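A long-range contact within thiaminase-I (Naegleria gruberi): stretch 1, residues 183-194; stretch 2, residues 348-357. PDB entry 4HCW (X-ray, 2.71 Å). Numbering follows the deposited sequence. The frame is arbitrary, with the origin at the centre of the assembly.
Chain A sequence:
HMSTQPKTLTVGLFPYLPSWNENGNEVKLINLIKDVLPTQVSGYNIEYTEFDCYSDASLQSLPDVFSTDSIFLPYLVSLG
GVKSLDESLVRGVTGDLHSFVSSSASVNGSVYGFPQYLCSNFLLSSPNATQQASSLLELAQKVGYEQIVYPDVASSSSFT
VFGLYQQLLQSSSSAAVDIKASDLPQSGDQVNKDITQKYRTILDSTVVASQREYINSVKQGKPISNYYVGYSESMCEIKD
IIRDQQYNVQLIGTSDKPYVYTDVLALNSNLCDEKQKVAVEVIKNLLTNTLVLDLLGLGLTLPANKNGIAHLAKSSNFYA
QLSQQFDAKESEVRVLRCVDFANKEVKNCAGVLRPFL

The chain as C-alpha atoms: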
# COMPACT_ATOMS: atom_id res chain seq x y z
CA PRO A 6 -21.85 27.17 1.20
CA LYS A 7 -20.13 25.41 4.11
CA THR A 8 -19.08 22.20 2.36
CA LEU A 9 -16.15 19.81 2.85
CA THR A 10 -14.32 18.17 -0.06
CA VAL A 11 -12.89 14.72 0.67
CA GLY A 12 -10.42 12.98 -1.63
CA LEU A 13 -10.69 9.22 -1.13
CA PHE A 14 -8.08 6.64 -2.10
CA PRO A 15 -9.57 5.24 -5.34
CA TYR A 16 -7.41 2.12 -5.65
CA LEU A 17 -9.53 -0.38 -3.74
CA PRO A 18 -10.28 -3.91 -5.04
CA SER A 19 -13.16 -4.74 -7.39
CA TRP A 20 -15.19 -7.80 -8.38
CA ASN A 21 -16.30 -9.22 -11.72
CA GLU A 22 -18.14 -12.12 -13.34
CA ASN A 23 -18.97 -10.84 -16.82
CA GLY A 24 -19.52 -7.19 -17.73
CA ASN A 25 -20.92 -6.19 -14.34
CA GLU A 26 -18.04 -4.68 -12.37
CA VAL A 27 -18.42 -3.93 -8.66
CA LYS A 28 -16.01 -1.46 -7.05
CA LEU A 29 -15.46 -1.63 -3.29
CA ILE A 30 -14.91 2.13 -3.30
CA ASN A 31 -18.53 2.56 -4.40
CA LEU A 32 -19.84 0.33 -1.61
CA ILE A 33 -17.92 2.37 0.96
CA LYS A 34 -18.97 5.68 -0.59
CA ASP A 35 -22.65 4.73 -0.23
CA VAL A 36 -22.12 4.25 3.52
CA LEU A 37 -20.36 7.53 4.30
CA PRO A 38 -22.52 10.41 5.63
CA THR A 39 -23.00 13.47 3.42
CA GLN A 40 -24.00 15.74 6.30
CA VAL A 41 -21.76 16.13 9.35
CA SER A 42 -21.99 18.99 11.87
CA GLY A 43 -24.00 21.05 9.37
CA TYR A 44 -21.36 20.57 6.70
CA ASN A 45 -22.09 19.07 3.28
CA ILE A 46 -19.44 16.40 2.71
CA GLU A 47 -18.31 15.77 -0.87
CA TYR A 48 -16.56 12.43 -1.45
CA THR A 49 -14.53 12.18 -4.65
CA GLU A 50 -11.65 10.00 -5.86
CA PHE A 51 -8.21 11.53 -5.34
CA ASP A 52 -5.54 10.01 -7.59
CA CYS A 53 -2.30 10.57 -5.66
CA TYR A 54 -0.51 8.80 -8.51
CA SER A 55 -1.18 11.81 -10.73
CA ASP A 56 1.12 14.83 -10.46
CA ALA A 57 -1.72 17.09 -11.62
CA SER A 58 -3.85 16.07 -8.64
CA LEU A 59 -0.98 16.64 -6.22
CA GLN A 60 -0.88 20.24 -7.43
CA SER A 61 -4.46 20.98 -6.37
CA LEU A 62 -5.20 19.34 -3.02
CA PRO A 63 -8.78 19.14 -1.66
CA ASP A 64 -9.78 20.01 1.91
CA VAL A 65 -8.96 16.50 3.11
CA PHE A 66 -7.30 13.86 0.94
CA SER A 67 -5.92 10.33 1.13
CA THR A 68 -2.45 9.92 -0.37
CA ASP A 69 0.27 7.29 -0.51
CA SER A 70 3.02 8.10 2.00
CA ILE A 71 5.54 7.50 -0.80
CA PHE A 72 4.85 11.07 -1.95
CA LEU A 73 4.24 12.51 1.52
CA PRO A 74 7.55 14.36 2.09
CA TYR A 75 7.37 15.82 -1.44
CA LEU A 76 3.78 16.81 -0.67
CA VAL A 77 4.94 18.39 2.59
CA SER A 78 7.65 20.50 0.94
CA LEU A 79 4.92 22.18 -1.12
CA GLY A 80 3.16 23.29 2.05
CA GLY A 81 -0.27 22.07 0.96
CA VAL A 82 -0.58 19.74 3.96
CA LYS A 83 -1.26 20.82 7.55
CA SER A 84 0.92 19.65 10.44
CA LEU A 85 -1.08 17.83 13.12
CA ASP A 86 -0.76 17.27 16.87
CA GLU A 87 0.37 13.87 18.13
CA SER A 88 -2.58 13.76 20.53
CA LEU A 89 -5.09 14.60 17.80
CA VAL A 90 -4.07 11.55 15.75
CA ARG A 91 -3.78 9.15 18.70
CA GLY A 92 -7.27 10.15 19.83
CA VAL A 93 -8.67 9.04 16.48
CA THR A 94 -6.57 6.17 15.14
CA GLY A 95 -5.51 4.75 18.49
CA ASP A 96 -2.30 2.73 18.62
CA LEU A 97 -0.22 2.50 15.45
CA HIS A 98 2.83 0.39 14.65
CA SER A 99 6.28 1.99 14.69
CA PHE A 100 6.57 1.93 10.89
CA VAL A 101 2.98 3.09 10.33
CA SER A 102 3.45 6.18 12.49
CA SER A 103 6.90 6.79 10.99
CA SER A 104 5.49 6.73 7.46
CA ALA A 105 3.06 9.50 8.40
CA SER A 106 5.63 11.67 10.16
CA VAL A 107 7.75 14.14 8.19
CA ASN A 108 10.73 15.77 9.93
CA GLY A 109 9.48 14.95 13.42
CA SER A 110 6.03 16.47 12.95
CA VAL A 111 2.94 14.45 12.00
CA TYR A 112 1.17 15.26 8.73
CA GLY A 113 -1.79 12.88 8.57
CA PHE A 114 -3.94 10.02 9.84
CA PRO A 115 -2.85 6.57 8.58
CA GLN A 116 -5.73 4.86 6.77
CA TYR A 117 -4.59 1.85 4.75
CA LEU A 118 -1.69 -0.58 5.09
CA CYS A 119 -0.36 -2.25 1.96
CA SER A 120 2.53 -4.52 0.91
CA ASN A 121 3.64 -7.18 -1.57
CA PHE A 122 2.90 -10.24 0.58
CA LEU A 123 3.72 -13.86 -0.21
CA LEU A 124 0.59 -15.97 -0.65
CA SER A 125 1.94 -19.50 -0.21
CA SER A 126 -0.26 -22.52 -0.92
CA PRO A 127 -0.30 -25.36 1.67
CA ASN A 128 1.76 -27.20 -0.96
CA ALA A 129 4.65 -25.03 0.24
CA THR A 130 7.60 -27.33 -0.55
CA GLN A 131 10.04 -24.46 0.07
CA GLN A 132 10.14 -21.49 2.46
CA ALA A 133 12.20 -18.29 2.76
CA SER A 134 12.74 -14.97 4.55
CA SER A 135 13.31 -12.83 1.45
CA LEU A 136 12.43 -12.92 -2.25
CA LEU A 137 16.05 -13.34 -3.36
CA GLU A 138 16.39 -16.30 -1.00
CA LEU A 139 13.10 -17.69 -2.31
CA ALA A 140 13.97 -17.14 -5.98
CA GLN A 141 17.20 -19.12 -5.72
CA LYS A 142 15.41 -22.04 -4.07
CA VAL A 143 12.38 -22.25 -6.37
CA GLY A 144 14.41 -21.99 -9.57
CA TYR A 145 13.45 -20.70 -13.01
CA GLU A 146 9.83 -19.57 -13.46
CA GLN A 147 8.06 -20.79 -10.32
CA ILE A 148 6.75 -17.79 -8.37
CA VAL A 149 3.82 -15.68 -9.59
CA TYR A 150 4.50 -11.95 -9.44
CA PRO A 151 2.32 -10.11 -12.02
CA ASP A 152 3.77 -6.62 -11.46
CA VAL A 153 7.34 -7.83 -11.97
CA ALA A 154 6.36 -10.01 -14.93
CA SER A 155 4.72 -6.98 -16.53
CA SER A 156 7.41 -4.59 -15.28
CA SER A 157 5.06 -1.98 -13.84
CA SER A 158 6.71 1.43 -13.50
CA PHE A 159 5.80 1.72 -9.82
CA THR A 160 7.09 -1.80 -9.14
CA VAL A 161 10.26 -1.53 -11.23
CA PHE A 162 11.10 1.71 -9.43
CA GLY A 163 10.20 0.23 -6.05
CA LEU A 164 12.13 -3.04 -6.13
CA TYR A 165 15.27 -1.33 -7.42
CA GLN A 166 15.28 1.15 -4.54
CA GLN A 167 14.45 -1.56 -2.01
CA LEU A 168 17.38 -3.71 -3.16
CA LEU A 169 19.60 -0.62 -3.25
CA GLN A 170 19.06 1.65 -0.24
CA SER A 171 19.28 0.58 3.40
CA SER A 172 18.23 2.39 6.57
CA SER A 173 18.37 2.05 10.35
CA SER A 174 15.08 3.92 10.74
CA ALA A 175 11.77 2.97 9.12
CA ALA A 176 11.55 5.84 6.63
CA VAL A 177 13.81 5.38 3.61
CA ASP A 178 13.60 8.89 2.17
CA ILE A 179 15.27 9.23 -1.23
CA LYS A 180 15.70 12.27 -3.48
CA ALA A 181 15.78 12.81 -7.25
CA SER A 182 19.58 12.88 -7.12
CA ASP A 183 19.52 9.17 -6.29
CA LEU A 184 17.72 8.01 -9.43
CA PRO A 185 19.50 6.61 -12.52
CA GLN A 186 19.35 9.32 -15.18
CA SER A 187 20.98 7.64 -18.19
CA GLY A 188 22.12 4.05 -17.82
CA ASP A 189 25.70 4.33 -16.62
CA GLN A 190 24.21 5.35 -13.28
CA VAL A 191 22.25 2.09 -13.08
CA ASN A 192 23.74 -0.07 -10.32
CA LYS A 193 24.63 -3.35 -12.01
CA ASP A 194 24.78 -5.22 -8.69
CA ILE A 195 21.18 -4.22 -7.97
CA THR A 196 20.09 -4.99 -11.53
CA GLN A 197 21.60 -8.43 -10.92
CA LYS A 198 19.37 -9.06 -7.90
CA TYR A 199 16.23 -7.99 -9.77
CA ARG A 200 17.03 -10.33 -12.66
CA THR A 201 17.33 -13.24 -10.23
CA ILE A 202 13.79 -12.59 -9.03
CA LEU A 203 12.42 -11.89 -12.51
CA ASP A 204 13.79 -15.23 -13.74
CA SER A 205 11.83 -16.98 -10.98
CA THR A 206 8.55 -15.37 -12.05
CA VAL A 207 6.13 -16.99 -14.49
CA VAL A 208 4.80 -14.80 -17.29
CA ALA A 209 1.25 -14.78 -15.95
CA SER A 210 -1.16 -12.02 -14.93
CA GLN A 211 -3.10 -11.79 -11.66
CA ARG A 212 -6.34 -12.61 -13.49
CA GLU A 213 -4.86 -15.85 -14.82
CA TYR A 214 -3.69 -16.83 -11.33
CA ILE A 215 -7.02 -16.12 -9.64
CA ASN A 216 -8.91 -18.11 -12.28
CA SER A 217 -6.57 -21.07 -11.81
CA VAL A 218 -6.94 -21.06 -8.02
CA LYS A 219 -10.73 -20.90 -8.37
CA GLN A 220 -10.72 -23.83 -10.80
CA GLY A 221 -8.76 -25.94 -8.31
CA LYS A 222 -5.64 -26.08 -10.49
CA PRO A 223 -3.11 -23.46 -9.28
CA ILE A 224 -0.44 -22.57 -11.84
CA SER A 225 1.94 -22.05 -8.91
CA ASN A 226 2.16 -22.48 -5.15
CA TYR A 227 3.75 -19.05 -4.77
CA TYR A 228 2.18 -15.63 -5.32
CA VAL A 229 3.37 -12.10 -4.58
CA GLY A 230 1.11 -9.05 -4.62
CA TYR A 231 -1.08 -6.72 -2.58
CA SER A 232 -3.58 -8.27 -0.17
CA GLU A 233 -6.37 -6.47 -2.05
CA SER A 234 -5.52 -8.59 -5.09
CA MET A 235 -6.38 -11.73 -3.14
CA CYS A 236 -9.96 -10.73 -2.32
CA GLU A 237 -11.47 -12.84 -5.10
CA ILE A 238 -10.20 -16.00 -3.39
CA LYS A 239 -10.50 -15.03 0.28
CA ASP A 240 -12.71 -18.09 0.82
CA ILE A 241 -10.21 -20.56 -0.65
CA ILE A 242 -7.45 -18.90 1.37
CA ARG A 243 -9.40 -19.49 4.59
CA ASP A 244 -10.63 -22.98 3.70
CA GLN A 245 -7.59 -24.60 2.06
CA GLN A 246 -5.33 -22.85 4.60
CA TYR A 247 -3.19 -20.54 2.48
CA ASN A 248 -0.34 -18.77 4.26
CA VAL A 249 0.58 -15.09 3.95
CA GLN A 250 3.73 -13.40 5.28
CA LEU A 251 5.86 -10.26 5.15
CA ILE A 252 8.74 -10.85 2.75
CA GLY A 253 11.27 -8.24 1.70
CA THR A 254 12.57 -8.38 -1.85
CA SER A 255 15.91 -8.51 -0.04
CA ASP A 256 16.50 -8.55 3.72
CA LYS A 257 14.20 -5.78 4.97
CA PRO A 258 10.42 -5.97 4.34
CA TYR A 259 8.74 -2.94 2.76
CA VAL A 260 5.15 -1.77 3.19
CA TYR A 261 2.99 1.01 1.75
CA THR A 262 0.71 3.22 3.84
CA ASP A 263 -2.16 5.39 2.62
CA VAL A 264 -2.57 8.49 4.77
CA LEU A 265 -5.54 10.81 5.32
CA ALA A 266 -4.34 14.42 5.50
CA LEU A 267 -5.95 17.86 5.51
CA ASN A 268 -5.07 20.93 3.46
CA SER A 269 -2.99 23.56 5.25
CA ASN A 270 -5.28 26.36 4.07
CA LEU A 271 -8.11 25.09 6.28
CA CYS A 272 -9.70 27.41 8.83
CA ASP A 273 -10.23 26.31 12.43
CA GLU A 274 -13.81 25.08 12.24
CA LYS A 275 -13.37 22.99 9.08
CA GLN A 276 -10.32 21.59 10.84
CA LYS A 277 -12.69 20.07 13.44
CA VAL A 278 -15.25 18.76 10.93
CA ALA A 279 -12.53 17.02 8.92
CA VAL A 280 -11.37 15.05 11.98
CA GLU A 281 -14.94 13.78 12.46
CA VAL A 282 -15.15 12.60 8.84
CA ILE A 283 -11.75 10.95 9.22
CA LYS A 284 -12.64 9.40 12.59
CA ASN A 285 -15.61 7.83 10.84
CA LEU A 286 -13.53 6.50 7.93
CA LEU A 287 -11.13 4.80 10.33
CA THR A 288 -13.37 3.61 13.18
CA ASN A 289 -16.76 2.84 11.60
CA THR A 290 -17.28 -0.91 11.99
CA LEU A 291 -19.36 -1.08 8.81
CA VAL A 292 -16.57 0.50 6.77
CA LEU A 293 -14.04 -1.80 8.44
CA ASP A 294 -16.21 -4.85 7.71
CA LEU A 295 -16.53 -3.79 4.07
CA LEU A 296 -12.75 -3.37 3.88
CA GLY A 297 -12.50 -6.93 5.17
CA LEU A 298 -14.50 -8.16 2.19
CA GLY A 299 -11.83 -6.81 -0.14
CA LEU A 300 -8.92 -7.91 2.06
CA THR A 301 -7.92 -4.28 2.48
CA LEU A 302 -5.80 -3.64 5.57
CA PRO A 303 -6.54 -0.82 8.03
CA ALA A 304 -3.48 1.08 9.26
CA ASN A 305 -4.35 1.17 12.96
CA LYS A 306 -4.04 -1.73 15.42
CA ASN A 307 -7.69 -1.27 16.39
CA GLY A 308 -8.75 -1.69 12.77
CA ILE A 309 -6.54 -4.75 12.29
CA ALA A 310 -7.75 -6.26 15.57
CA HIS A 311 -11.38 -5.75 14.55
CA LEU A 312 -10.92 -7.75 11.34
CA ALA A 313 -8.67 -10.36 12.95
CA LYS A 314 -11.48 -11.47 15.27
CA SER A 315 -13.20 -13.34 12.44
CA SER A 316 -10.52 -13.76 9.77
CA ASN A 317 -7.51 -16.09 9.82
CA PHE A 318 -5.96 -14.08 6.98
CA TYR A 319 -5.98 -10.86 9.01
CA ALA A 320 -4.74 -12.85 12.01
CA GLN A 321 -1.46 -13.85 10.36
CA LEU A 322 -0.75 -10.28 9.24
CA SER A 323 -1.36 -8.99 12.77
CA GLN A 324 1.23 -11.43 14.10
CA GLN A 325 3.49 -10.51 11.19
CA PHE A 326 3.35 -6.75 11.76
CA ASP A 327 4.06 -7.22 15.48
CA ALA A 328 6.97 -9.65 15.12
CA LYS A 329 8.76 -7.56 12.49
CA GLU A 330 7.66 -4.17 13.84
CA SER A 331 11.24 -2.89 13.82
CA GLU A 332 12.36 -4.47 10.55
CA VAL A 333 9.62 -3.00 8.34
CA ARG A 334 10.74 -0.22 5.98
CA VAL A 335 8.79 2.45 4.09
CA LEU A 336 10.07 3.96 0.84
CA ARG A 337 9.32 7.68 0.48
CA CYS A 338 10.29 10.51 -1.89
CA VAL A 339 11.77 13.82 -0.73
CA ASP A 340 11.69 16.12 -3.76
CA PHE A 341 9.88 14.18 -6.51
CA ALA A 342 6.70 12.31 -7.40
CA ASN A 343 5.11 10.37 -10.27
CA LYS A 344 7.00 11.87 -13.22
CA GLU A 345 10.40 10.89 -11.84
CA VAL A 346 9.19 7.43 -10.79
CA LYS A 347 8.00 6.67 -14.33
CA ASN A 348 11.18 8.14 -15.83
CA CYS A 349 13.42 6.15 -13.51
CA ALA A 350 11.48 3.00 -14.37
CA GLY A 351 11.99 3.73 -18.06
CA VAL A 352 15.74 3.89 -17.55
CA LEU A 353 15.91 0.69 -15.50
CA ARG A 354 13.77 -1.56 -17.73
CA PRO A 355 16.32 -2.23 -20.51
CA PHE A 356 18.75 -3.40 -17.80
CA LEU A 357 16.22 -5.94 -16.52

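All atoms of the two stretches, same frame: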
# COMPACT_ATOMS: atom_id res chain seq x y z
N ASP A 183 19.17 10.55 -6.60
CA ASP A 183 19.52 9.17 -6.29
C ASP A 183 18.97 8.22 -7.35
O ASP A 183 19.13 7.01 -7.26
CB ASP A 183 18.99 8.77 -4.91
CG ASP A 183 19.66 9.52 -3.78
OD1 ASP A 183 20.87 9.80 -3.89
OD2 ASP A 183 18.98 9.82 -2.78
N LEU A 184 18.33 8.80 -8.36
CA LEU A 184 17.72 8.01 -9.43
C LEU A 184 18.60 7.98 -10.67
O LEU A 184 19.14 9.01 -11.08
CB LEU A 184 16.34 8.59 -9.79
CG LEU A 184 15.37 8.85 -8.64
CD1 LEU A 184 14.03 9.33 -9.18
CD2 LEU A 184 15.20 7.61 -7.78
N PRO A 185 18.75 6.79 -11.27
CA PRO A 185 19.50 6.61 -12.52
C PRO A 185 18.94 7.50 -13.63
O PRO A 185 17.75 7.43 -13.93
CB PRO A 185 19.25 5.13 -12.86
CG PRO A 185 19.01 4.49 -11.54
CD PRO A 185 18.26 5.51 -10.73
N GLN A 186 19.80 8.32 -14.22
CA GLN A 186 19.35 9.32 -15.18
C GLN A 186 19.59 8.88 -16.63
O GLN A 186 18.85 9.28 -17.53
CB GLN A 186 20.05 10.65 -14.92
CG GLN A 186 19.28 11.87 -15.39
CD GLN A 186 18.03 12.12 -14.56
OE1 GLN A 186 17.93 11.66 -13.42
NE2 GLN A 186 17.08 12.84 -15.12
N SER A 187 20.61 8.07 -16.84
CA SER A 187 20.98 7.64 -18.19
C SER A 187 20.98 6.13 -18.33
O SER A 187 20.10 5.56 -18.98
CB SER A 187 22.37 8.19 -18.55
OG SER A 187 22.39 9.61 -18.49
N GLY A 188 21.97 5.48 -17.72
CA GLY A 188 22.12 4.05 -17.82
C GLY A 188 23.45 3.63 -17.21
O GLY A 188 23.60 2.51 -16.72
N ASP A 189 24.41 4.55 -17.25
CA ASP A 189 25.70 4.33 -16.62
C ASP A 189 25.61 4.57 -15.12
O ASP A 189 26.54 4.29 -14.37
CB ASP A 189 26.76 5.25 -17.25
CG ASP A 189 26.27 6.68 -17.40
OD1 ASP A 189 25.62 6.98 -18.43
OD2 ASP A 189 26.53 7.50 -16.50
N GLN A 190 24.47 5.10 -14.69
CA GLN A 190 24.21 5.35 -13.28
C GLN A 190 23.42 4.19 -12.67
O GLN A 190 23.22 4.13 -11.46
CB GLN A 190 23.45 6.66 -13.09
CG GLN A 190 24.11 7.86 -13.74
CD GLN A 190 23.31 9.14 -13.56
OE1 GLN A 190 22.47 9.23 -12.66
NE2 GLN A 190 23.56 10.12 -14.42
N VAL A 191 22.98 3.27 -13.53
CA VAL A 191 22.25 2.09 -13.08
C VAL A 191 23.20 1.12 -12.37
O VAL A 191 24.16 0.63 -12.97
CB VAL A 191 21.58 1.37 -14.26
CG1 VAL A 191 20.96 0.05 -13.80
CG2 VAL A 191 20.53 2.26 -14.91
N ASN A 192 22.92 0.85 -11.10
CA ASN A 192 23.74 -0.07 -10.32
C ASN A 192 23.60 -1.50 -10.81
O ASN A 192 22.54 -2.12 -10.65
CB ASN A 192 23.37 0.03 -8.83
CG ASN A 192 24.40 -0.61 -7.92
OD1 ASN A 192 24.99 -1.64 -8.25
ND2 ASN A 192 24.63 0.01 -6.77
N LYS A 193 24.66 -2.03 -11.41
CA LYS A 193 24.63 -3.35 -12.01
C LYS A 193 24.47 -4.48 -10.99
O LYS A 193 23.95 -5.55 -11.31
CB LYS A 193 25.88 -3.59 -12.86
CG LYS A 193 25.68 -3.32 -14.34
CD LYS A 193 25.25 -1.88 -14.60
CE LYS A 193 25.00 -1.64 -16.08
NZ LYS A 193 24.63 -0.22 -16.34
N ASP A 194 24.92 -4.24 -9.76
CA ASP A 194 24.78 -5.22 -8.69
C ASP A 194 23.32 -5.36 -8.29
O ASP A 194 22.85 -6.45 -7.96
CB ASP A 194 25.63 -4.84 -7.48
CG ASP A 194 27.12 -4.88 -7.78
OD1 ASP A 194 27.54 -5.71 -8.62
OD2 ASP A 194 27.87 -4.07 -7.19
N ASN A 348 9.95 7.92 -15.08
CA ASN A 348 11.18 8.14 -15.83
C ASN A 348 12.30 7.22 -15.38
O ASN A 348 13.05 6.69 -16.20
CB ASN A 348 11.62 9.60 -15.74
CG ASN A 348 11.28 10.40 -16.98
OD1 ASN A 348 11.38 9.90 -18.10
ND2 ASN A 348 10.87 11.65 -16.79
N CYS A 349 12.41 7.04 -14.07
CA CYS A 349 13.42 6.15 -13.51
C CYS A 349 13.15 4.71 -13.94
O CYS A 349 14.08 3.97 -14.26
CB CYS A 349 13.43 6.24 -11.98
SG CYS A 349 14.61 5.14 -11.18
N ALA A 350 11.88 4.34 -13.95
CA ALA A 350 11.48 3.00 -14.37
C ALA A 350 11.84 2.77 -15.83
O ALA A 350 12.25 1.68 -16.22
CB ALA A 350 9.99 2.81 -14.15
N GLY A 351 11.68 3.81 -16.65
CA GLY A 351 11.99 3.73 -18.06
C GLY A 351 13.46 3.51 -18.32
O GLY A 351 13.85 2.87 -19.29
N VAL A 352 14.30 4.06 -17.44
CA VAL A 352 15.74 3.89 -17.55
C VAL A 352 16.15 2.48 -17.15
O VAL A 352 16.99 1.86 -17.80
CB VAL A 352 16.49 4.92 -16.67
CG1 VAL A 352 17.98 4.63 -16.65
CG2 VAL A 352 16.23 6.33 -17.17
N LEU A 353 15.55 1.98 -16.08
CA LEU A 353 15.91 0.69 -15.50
C LEU A 353 15.51 -0.51 -16.36
O LEU A 353 16.26 -1.48 -16.46
CB LEU A 353 15.31 0.55 -14.10
CG LEU A 353 15.83 1.51 -13.03
CD1 LEU A 353 14.96 1.44 -11.79
CD2 LEU A 353 17.28 1.21 -12.70
N ARG A 354 14.34 -0.43 -16.99
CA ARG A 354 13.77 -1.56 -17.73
C ARG A 354 14.68 -2.28 -18.74
O ARG A 354 14.71 -3.51 -18.76
CB ARG A 354 12.43 -1.20 -18.37
CG ARG A 354 11.24 -1.40 -17.45
CD ARG A 354 9.94 -1.54 -18.23
NE ARG A 354 9.46 -0.27 -18.75
CZ ARG A 354 8.57 0.51 -18.14
NH1 ARG A 354 8.06 0.13 -16.97
NH2 ARG A 354 8.20 1.65 -18.68
N PRO A 355 15.42 -1.53 -19.58
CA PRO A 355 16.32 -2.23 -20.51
C PRO A 355 17.39 -3.07 -19.80
O PRO A 355 17.87 -4.05 -20.36
CB PRO A 355 16.98 -1.09 -21.28
CG PRO A 355 15.99 0.02 -21.22
CD PRO A 355 15.38 -0.09 -19.86
N PHE A 356 17.73 -2.69 -18.57
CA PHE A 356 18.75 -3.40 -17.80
C PHE A 356 18.14 -4.51 -16.95
O PHE A 356 18.77 -5.00 -16.02
CB PHE A 356 19.52 -2.42 -16.91
CG PHE A 356 20.21 -1.33 -17.68
CD1 PHE A 356 21.50 -1.49 -18.14
CD2 PHE A 356 19.56 -0.13 -17.93
CE1 PHE A 356 22.13 -0.49 -18.85
CE2 PHE A 356 20.18 0.88 -18.63
CZ PHE A 356 21.47 0.70 -19.09
N LEU A 357 16.91 -4.90 -17.27
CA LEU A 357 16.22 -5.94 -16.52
C LEU A 357 15.79 -7.09 -17.43
O LEU A 357 16.62 -7.67 -18.13
CB LEU A 357 15.00 -5.35 -15.81
CG LEU A 357 15.26 -4.13 -14.92
CD1 LEU A 357 13.97 -3.63 -14.30
CD2 LEU A 357 16.29 -4.45 -13.85

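This contact packs a mostly irregular segment, residues 183-194, against the end of the chain, residues 348-357. Touching residues are at least 161 positions apart in sequence. The second stretch enters as a helix, passes through a 3-10 segment at 354-355 and stops at L357. No hydrogen bond joins the two stretches. The contact is made mainly by apolar packing, and the surface buried, both sides summed, is 431 Å².

D183 does not reach the other stretch; its OD2 is hydrogen-bonded elsewhere in the structure. L184 makes the first touch. Its CA-to-CB bond points sideways relative to the other stretch, and L184 CB sits 4.1 Å from C349 SG.

P185 points toward the helix and is buried. Its ring meets three side chains. P185 CD is 3.7 Å from C349 SG, P185 CB is 4.0 Å from V352 CG1, and P185 CG is 3.9 Å from L353 CD2. C349, V352 and L353 can share one partner because residues three and four apart in a helix lie on the same side. The helical bond from L353 N to C349 O, 3.1 Å, helps hold that spacing.

Q186 and S187 turn their side chains away and contribute backbone instead. Q186 O lies 4.0 Å from V352 CG2, and S187 O lies 3.3 Å from V352 CG1. P185 O, a further carbonyl in the same run, lies 3.7 Å from V352 CG2. These are carbonyl-to-methyl contacts. The carbonyls of P185, Q186 and S187 all lie against the methyls of V352. Q186 is also tied back within its own stretch: Q186 N gives a weak hydrogen bond to Q190 OE1, 3.2 Å. S187 is poorly ordered, so its details deserve caution.

G188 comes close to the aromatic ring. G188 CA is 3.6 Å from F356 CZ. An ideal CB here would be 3.0 Å from F356 CZ, a clash, so the absence of a side chain permits this approach. A weak backbone bond from V191 N to G188 O, 3.3 Å, closes the turn that follows.

D189 and Q190 make no contact across the stretches. V191 returns the chain to the interface and points toward it. V191 CG2 is 3.9 Å from V352 CG1 and 4.0 Å from F356 CD2, while V191 CG1 is 4.0 Å from L353 CD2. V191 CB lies over one face of the F356 ring. Like P185, V191 packs against both V352 and L353.

N192 faces away and acts within its own stretch. It is the N-cap of the helix that begins at K193: N192 OD1 accepts from D194 N at 3.0 Å.

K193 starts sideways, but its long side chain brings its end nearer. K193 NZ is 3.6 Å from F356 CE1, in an oblique position relative to the ring. K193 NZ is also 2.9 Å from G188 O, but the angle is poor and this is not a hydrogen bond. D194 is out of reach of the second stretch.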